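Local coordinates for lipolytic enzyme, G-D-S-L family (Bacteroides thetaiotaomicron, PDB 7BR2), which metabolises the drug diltiazem as a serine esterase of the SGNH/GDSL family in a gut bacterium, at residues D260-Y265 / V442-L447. Sequence-based numbering, arbitrary orientation.
Sequences DISFDY and VRKIVL
Phe263 holds CG in the crowded position between its backbone N and carbonyl carbon (chi1 54°), which leans the ring toward Ile445 on the neighbouring strand, whereas Ile445 sets CG1 anti to its carbonyl carbon and CG2 anti to its N. Directly paired across the two strands, the two side chains run side by side, and Ile445 CB sits over one face of the Phe263 ring, 18° off the normal through its centroid, a CH-pi contact. Of the Ile445 branches, CG2 meets Phe263 CZ at 3.7 Å. CD1, at the end of an extended chain, touches both Tyr265 CB, at 3.6 Å, and the Phe263 ring at CE2. Farther along, Ile261 CG2 packs on Leu447 CB at 3.7 Å. An alanine in place of Phe263 would remove the ring that Ile445 CB packs on, and would probably loosen the packing of this face against Ile236.

Beneath these side chains the backbones form an antiparallel ladder. Ile261–Leu447, Phe263–Ile445 and Tyr265–Arg443 are hydrogen-bonded pairs, each with two N-H...O bonds; the Leu447 N to Ile261 O bond is nearly straight (176°). Between them, Ser262–Val446 and Asp264–Lys444 are non-hydrogen-bonded pairs whose side chains occupy the other face. There the bent Lys444 chain brings CE to 3.6 Å from Ser262 CB. Its NZ stays 6.3 Å from Asp264 OD1, too far for a salt bridge.

Arg443 turns its guanidinium elsewhere, to Asp319 and Gln348, and Tyr265 OH bonds Glu303. Strand 443-449 is the central strand of a five-stranded antiparallel sheet and 260-267 its neighbour, with 249-257 and 313-318 on the outer sides of the pair; Ile261 and Phe263 touch Ile236, and Tyr265 touches Met234 and Ala232, all on strand 232-237 of a second sheet, while Tyr265 and Arg443 touch the start of helix 344-377.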
ATOM      1  N   ASP A 260     -13.510 -29.428  27.457  1.00 59.73           N
ATOM      2  CA  ASP A 260     -12.565 -28.561  26.763  1.00 51.50           C
ATOM      3  C   ASP A 260     -12.062 -29.246  25.505  1.00 51.06           C
ATOM      4  O   ASP A 260     -11.852 -30.461  25.477  1.00 56.36           O
ATOM      5  CB  ASP A 260     -11.379 -28.233  27.658  1.00 46.91           C
ATOM      6  CG  ASP A 260     -11.795 -27.673  28.978  1.00 48.55           C
ATOM      7  OD1 ASP A 260     -12.947 -27.218  29.073  1.00 52.86           O
ATOM      8  OD2 ASP A 260     -10.995 -27.751  29.932  1.00 52.00           O
ATOM      9  N   ILE A 261     -11.818 -28.456  24.472  1.00 48.12           N
ATOM     10  CA  ILE A 261     -11.293 -29.014  23.238  1.00 48.79           C
ATOM     11  C   ILE A 261     -10.056 -28.223  22.835  1.00 51.79           C
ATOM     12  O   ILE A 261     -10.002 -27.002  23.003  1.00 48.21           O
ATOM     13  CB  ILE A 261     -12.357 -29.032  22.124  1.00 48.72           C
ATOM     14  CG1 ILE A 261     -11.854 -29.831  20.920  1.00 51.24           C
ATOM     15  CG2 ILE A 261     -12.776 -27.622  21.745  1.00 41.60           C
ATOM     16  CD1 ILE A 261     -12.941 -30.168  19.919  1.00 53.89           C
ATOM     17  N   SER A 262      -9.054 -28.922  22.319  1.00 48.82           N
ATOM     18  CA  SER A 262      -7.778 -28.306  21.998  1.00 41.94           C
ATOM     19  C   SER A 262      -7.217 -28.959  20.749  1.00 43.89           C
ATOM     20  O   SER A 262      -7.519 -30.117  20.454  1.00 43.24           O
ATOM     21  CB  SER A 262      -6.802 -28.431  23.169  1.00 39.22           C
ATOM     22  OG  SER A 262      -6.326 -29.755  23.274  1.00 39.76           O
ATOM     23  N   PHE A 263      -6.445 -28.191  19.986  1.00 34.81           N
ATOM     24  CA  PHE A 263      -5.789 -28.760  18.819  1.00 43.03           C
ATOM     25  C   PHE A 263      -4.583 -27.912  18.435  1.00 44.30           C
ATOM     26  O   PHE A 263      -4.343 -26.833  18.986  1.00 42.98           O
ATOM     27  CB  PHE A 263      -6.763 -28.900  17.644  1.00 37.18           C
ATOM     28  CG  PHE A 263      -7.465 -27.630  17.280  1.00 39.34           C
ATOM     29  CD1 PHE A 263      -8.629 -27.255  17.932  1.00 41.09           C
ATOM     30  CD2 PHE A 263      -6.984 -26.822  16.261  1.00 42.47           C
ATOM     31  CE1 PHE A 263      -9.292 -26.092  17.587  1.00 41.17           C
ATOM     32  CE2 PHE A 263      -7.640 -25.656  15.911  1.00 40.85           C
ATOM     33  CZ  PHE A 263      -8.795 -25.288  16.571  1.00 42.53           C
ATOM     34  N   ASP A 264      -3.819 -28.437  17.482  1.00 40.87           N
ATOM     35  CA  ASP A 264      -2.646 -27.784  16.928  1.00 40.60           C
ATOM     36  C   ASP A 264      -3.005 -27.223  15.561  1.00 39.89           C
ATOM     37  O   ASP A 264      -3.593 -27.927  14.722  1.00 36.85           O
ATOM     38  CB  ASP A 264      -1.478 -28.765  16.832  1.00 36.21           C
ATOM     39  CG  ASP A 264      -0.884 -29.094  18.197  1.00 39.88           C
ATOM     40  OD1 ASP A 264      -1.162 -28.360  19.172  1.00 40.93           O
ATOM     41  OD2 ASP A 264      -0.161 -30.104  18.309  1.00 40.19           O
ATOM     42  N   TYR A 265      -2.700 -25.937  15.379  1.00 34.45           N
ATOM     43  CA  TYR A 265      -3.033 -25.161  14.193  1.00 39.58           C
ATOM     44  C   TYR A 265      -1.732 -24.695  13.549  1.00 37.08           C
ATOM     45  O   TYR A 265      -0.952 -23.980  14.183  1.00 35.50           O
ATOM     46  CB  TYR A 265      -3.907 -23.975  14.610  1.00 36.00           C
ATOM     47  CG  TYR A 265      -4.087 -22.855  13.612  1.00 34.09           C
ATOM     48  CD1 TYR A 265      -4.622 -23.087  12.354  1.00 34.99           C
ATOM     49  CD2 TYR A 265      -3.738 -21.560  13.945  1.00 30.47           C
ATOM     50  CE1 TYR A 265      -4.799 -22.056  11.458  1.00 29.46           C
ATOM     51  CE2 TYR A 265      -3.910 -20.521  13.056  1.00 29.67           C
ATOM     52  CZ  TYR A 265      -4.443 -20.775  11.817  1.00 33.11           C
ATOM     53  OH  TYR A 265      -4.618 -19.733  10.930  1.00 36.23           O
ATOM     54  N   VAL A 442       3.456 -23.662  14.791  1.00 30.10           N
ATOM     55  CA  VAL A 442       2.326 -24.410  15.323  1.00 34.66           C
ATOM     56  C   VAL A 442       1.811 -23.691  16.562  1.00 36.43           C
ATOM     57  O   VAL A 442       2.568 -23.423  17.504  1.00 37.59           O
ATOM     58  CB  VAL A 442       2.714 -25.865  15.619  1.00 35.05           C
ATOM     59  CG1 VAL A 442       1.537 -26.604  16.227  1.00 41.77           C
ATOM     60  CG2 VAL A 442       3.153 -26.573  14.350  1.00 34.91           C
ATOM     61  N   ARG A 443       0.520 -23.359  16.556  1.00 33.90           N
ATOM     62  CA  ARG A 443      -0.149 -22.680  17.660  1.00 36.75           C
ATOM     63  C   ARG A 443      -1.141 -23.621  18.336  1.00 35.97           C
ATOM     64  O   ARG A 443      -1.938 -24.288  17.665  1.00 36.94           O
ATOM     65  CB  ARG A 443      -0.872 -21.425  17.169  1.00 32.84           C
ATOM     66  CG  ARG A 443       0.019 -20.433  16.454  1.00 37.21           C
ATOM     67  CD  ARG A 443       1.050 -19.828  17.401  1.00 34.48           C
ATOM     68  NE  ARG A 443       1.839 -18.795  16.739  1.00 35.54           N
ATOM     69  CZ  ARG A 443       2.774 -18.064  17.340  1.00 34.86           C
ATOM     70  NH1 ARG A 443       3.039 -18.248  18.630  1.00 34.20           N
ATOM     71  NH2 ARG A 443       3.440 -17.146  16.648  1.00 30.15           N
ATOM     72  N   LYS A 444      -1.123 -23.624  19.661  1.00 34.23           N
ATOM     73  CA  LYS A 444      -1.982 -24.479  20.469  1.00 41.20           C
ATOM     74  C   LYS A 444      -3.282 -23.745  20.780  1.00 39.02           C
ATOM     75  O   LYS A 444      -3.295 -22.807  21.580  1.00 38.27           O
ATOM     76  CB  LYS A 444      -1.239 -24.858  21.743  1.00 42.78           C
ATOM     77  CG  LYS A 444      -2.073 -25.512  22.802  1.00 44.50           C
ATOM     78  CD  LYS A 444      -2.364 -26.963  22.560  1.00 49.76           C
ATOM     79  CE  LYS A 444      -3.361 -27.446  23.625  1.00 53.91           C
ATOM     80  NZ  LYS A 444      -3.009 -26.999  25.036  1.00 43.48           N
ATOM     81  N   ILE A 445      -4.379 -24.178  20.160  1.00 37.64           N
ATOM     82  CA  ILE A 445      -5.682 -23.544  20.331  1.00 39.08           C
ATOM     83  C   ILE A 445      -6.494 -24.345  21.342  1.00 41.73           C
ATOM     84  O   ILE A 445      -6.579 -25.575  21.245  1.00 37.66           O
ATOM     85  CB  ILE A 445      -6.416 -23.427  18.986  1.00 34.52           C
ATOM     86  CG1 ILE A 445      -5.582 -22.561  18.029  1.00 35.08           C
ATOM     87  CG2 ILE A 445      -7.812 -22.874  19.200  1.00 34.57           C
ATOM     88  CD1 ILE A 445      -6.252 -22.231  16.705  1.00 32.88           C
ATOM     89  N   VAL A 446      -7.104 -23.646  22.299  1.00 42.99           N
ATOM     90  CA  VAL A 446      -7.862 -24.254  23.385  1.00 36.46           C
ATOM     91  C   VAL A 446      -9.189 -23.525  23.510  1.00 42.99           C
ATOM     92  O   VAL A 446      -9.226 -22.287  23.520  1.00 35.79           O
ATOM     93  CB  VAL A 446      -7.099 -24.175  24.723  1.00 37.16           C
ATOM     94  CG1 VAL A 446      -8.019 -24.510  25.884  1.00 36.31           C
ATOM     95  CG2 VAL A 446      -5.864 -25.057  24.708  1.00 39.33           C
ATOM     96  N   LEU A 447     -10.275 -24.288  23.605  1.00 45.79           N
ATOM     97  CA  LEU A 447     -11.586 -23.766  23.955  1.00 46.11           C
ATOM     98  C   LEU A 447     -11.949 -24.398  25.286  1.00 47.95           C
ATOM     99  O   LEU A 447     -12.230 -25.604  25.357  1.00 48.41           O
ATOM    100  CB  LEU A 447     -12.627 -24.063  22.878  1.00 43.72           C
ATOM    101  CG  LEU A 447     -12.391 -23.239  21.605  1.00 43.99           C
ATOM    102  CD1 LEU A 447     -13.013 -23.901  20.402  1.00 44.39           C
ATOM    103  CD2 LEU A 447     -12.867 -21.809  21.746  1.00 46.98           C
TER